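Beta-mannosidase (Hypocrea lixii, PDB 4UOJ) probably hydrolyses terminal beta-linked mannose residues from the non-reducing ends of mannosides, as a glycoside hydrolase of family 2. Local coordinates at residues A[26-31]-A[218-223]. Residues are numbered along the deposited sequence; the frame is centred on the assembly and turned at random.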
ATOM      1  N   GLY A  26      33.897  26.159  -9.971  1.00 96.73           N
ATOM      2  CA  GLY A  26      33.527  25.088 -10.912  1.00 94.38           C
ATOM      3  C   GLY A  26      32.256  24.341 -10.545  1.00 93.25           C
ATOM      4  O   GLY A  26      32.209  23.112 -10.628  1.00 92.57           O
ATOM      5  N   LYS A  27      31.215  25.081 -10.143  1.00 92.54           N
ATOM      6  CA  LYS A  27      29.912  24.512  -9.765  1.00 90.73           C
ATOM      7  C   LYS A  27      29.183  23.895 -10.959  1.00 88.12           C
ATOM      8  O   LYS A  27      29.409  24.290 -12.104  1.00 89.34           O
ATOM      9  CB  LYS A  27      29.018  25.577  -9.103  1.00 95.12           C
ATOM     10  CG  LYS A  27      29.356  25.853  -7.646  1.00105.55           C
ATOM     11  CD  LYS A  27      28.462  26.923  -7.043  1.00113.02           C
ATOM     12  CE  LYS A  27      28.455  26.809  -5.532  1.00117.54           C
ATOM     13  NZ  LYS A  27      27.388  27.642  -4.921  1.00118.84           N
ATOM     14  N   ALA A  28      28.313  22.919 -10.687  1.00 81.37           N
ATOM     15  CA  ALA A  28      27.535  22.242 -11.720  1.00 79.88           C
ATOM     16  C   ALA A  28      26.328  23.099 -12.115  1.00 80.24           C
ATOM     17  O   ALA A  28      25.564  23.520 -11.255  1.00 81.95           O
ATOM     18  CB  ALA A  28      27.089  20.866 -11.225  1.00 78.25           C
ATOM     19  N   SER A  29      26.181  23.380 -13.413  1.00 76.49           N
ATOM     20  CA  SER A  29      25.071  24.174 -13.962  1.00 76.65           C
ATOM     21  C   SER A  29      23.886  23.245 -14.231  1.00 73.36           C
ATOM     22  O   SER A  29      23.994  22.318 -15.031  1.00 72.90           O
ATOM     23  CB  SER A  29      25.518  24.890 -15.248  1.00 79.60           C
ATOM     24  OG  SER A  29      24.454  25.521 -15.937  1.00 80.22           O
ATOM     25  N   ILE A  30      22.767  23.473 -13.537  1.00 70.81           N
ATOM     26  CA  ILE A  30      21.576  22.625 -13.668  1.00 69.82           C
ATOM     27  C   ILE A  30      20.353  23.367 -14.233  1.00 71.64           C
ATOM     28  O   ILE A  30      19.945  24.400 -13.704  1.00 72.08           O
ATOM     29  CB  ILE A  30      21.261  21.846 -12.360  1.00 68.57           C
ATOM     30  CG1 ILE A  30      22.442  20.903 -11.989  1.00 69.49           C
ATOM     31  CG2 ILE A  30      19.956  21.049 -12.506  1.00 66.78           C
ATOM     32  CD1 ILE A  30      22.488  20.384 -10.538  1.00 69.43           C
ATOM     33  N   HIS A  31      19.802  22.816 -15.305  1.00 70.94           N
ATOM     34  CA  HIS A  31      18.540  23.228 -15.885  1.00 70.14           C
ATOM     35  C   HIS A  31      17.492  22.173 -15.659  1.00 68.37           C
ATOM     36  O   HIS A  31      17.558  21.113 -16.226  1.00 68.11           O
ATOM     37  CB  HIS A  31      18.667  23.367 -17.385  1.00 72.94           C
ATOM     38  CG  HIS A  31      19.449  24.555 -17.815  1.00 80.70           C
ATOM     39  ND1 HIS A  31      20.568  24.992 -17.146  1.00 84.47           N
ATOM     40  CD2 HIS A  31      19.276  25.406 -18.847  1.00 85.79           C
ATOM     41  CE1 HIS A  31      21.049  26.062 -17.750  1.00 86.52           C
ATOM     42  NE2 HIS A  31      20.283  26.334 -18.784  1.00 85.81           N
ATOM     43  N   VAL A 218      22.472  18.629 -16.941  1.00 67.83           N
ATOM     44  CA  VAL A 218      23.586  18.852 -16.025  1.00 68.00           C
ATOM     45  C   VAL A 218      24.834  19.189 -16.831  1.00 71.00           C
ATOM     46  O   VAL A 218      25.250  18.401 -17.696  1.00 74.40           O
ATOM     47  CB  VAL A 218      23.832  17.635 -15.091  1.00 67.39           C
ATOM     48  CG1 VAL A 218      24.965  17.921 -14.109  1.00 69.60           C
ATOM     49  CG2 VAL A 218      22.575  17.249 -14.330  1.00 65.08           C
ATOM     50  N   GLN A 219      25.433  20.347 -16.547  1.00 70.77           N
ATOM     51  CA  GLN A 219      26.680  20.759 -17.197  1.00 73.74           C
ATOM     52  C   GLN A 219      27.785  20.765 -16.158  1.00 74.81           C
ATOM     53  O   GLN A 219      27.718  21.491 -15.173  1.00 75.99           O
ATOM     54  CB  GLN A 219      26.554  22.106 -17.931  1.00 74.38           C
ATOM     55  CG  GLN A 219      26.013  21.959 -19.343  1.00 76.46           C
ATOM     56  CD  GLN A 219      26.262  23.165 -20.216  1.00 81.55           C
ATOM     57  OE1 GLN A 219      26.077  24.304 -19.798  1.00 83.91           O
ATOM     58  NE2 GLN A 219      26.650  22.929 -21.461  1.00 77.73           N
ATOM     59  N   LEU A 220      28.771  19.895 -16.363  1.00 75.31           N
ATOM     60  CA  LEU A 220      29.915  19.739 -15.468  1.00 77.19           C
ATOM     61  C   LEU A 220      31.194  20.303 -16.107  1.00 80.28           C
ATOM     62  O   LEU A 220      31.470  20.030 -17.280  1.00 77.57           O
ATOM     63  CB  LEU A 220      30.123  18.251 -15.131  1.00 75.67           C
ATOM     64  CG  LEU A 220      28.922  17.487 -14.566  1.00 75.05           C
ATOM     65  CD1 LEU A 220      29.135  15.992 -14.714  1.00 72.75           C
ATOM     66  CD2 LEU A 220      28.679  17.855 -13.110  1.00 75.96           C
ATOM     67  N   SER A 221      31.973  21.060 -15.321  1.00 81.14           N
ATOM     68  CA  SER A 221      33.259  21.597 -15.747  1.00 85.76           C
ATOM     69  C   SER A 221      34.405  20.711 -15.263  1.00 90.00           C
ATOM     70  O   SER A 221      34.309  20.143 -14.173  1.00 87.02           O
ATOM     71  CB  SER A 221      33.454  23.005 -15.210  1.00 87.92           C
ATOM     72  OG  SER A 221      32.494  23.902 -15.718  1.00 95.05           O
ATOM     73  N   LYS A 222      35.487  20.617 -16.061  1.00 91.29           N
ATOM     74  CA  LYS A 222      36.683  19.829 -15.733  1.00 90.88           C
ATOM     75  C   LYS A 222      37.311  20.358 -14.449  1.00 92.46           C
ATOM     76  O   LYS A 222      37.442  21.572 -14.287  1.00 92.97           O
ATOM     77  CB  LYS A 222      37.700  19.853 -16.892  1.00 92.33           C
ATOM     78  N   GLY A 223      37.632  19.441 -13.532  1.00 88.19           N
ATOM     79  CA  GLY A 223      38.215  19.757 -12.225  1.00 87.96           C
ATOM     80  C   GLY A 223      37.278  20.451 -11.250  1.00 87.19           C
ATOM     81  O   GLY A 223      37.717  20.964 -10.225  1.00 86.55           O
TER
HETATM   82  O   HOH W   1      30.779  20.975 -12.393  1.00 64.88           O
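Ser29 and Gln219 face each other as an antiparallel hydrogen-bonded pair, their CB atoms touching at 4.0 Å on one face of the sheet. Two backbone bonds close the ring between them: Ser29 N to Gln219 O at 3.0 Å and Gln219 N to Ser29 O at 2.9 Å. Beyond the CB atoms the two side chains run out on the same face, and Ser29 OG makes no hydrogen bond to Gln219. The glutamine sets CG anti to its carbonyl carbon (chi1 -85°) and stays extended from there, which carries its NE2 to Thr105 OG1 and Ser98 O; an amide suits this buried place because its polar atoms find partners there.

The other face is apolar. Ile30 CG1 approaches Val218 CG2 at 4.3 Å in the non-hydrogen-bonded pair, two beta-branched residues well suited to extended strands. Beside them, Leu220 directs its CD2 methyl back to Ala28 CB, 3.9 Å away, giving the short alanine an apolar neighbour. Beyond Ala28 and Leu220 the backbones diverge, and a water bridges them, donating to Gly26 O and accepting from Ser221 N.

Tyr227 of strand 227-237 touches Ile30, Val218 and Leu220 on the apolar side. Strand 29-32 is an outermost strand of a four-stranded antiparallel sheet in the galactose-binding-like domain; strand 215-221 lies next to it, bonded on its far side to strand 103-109 through Trp106 and Ala104.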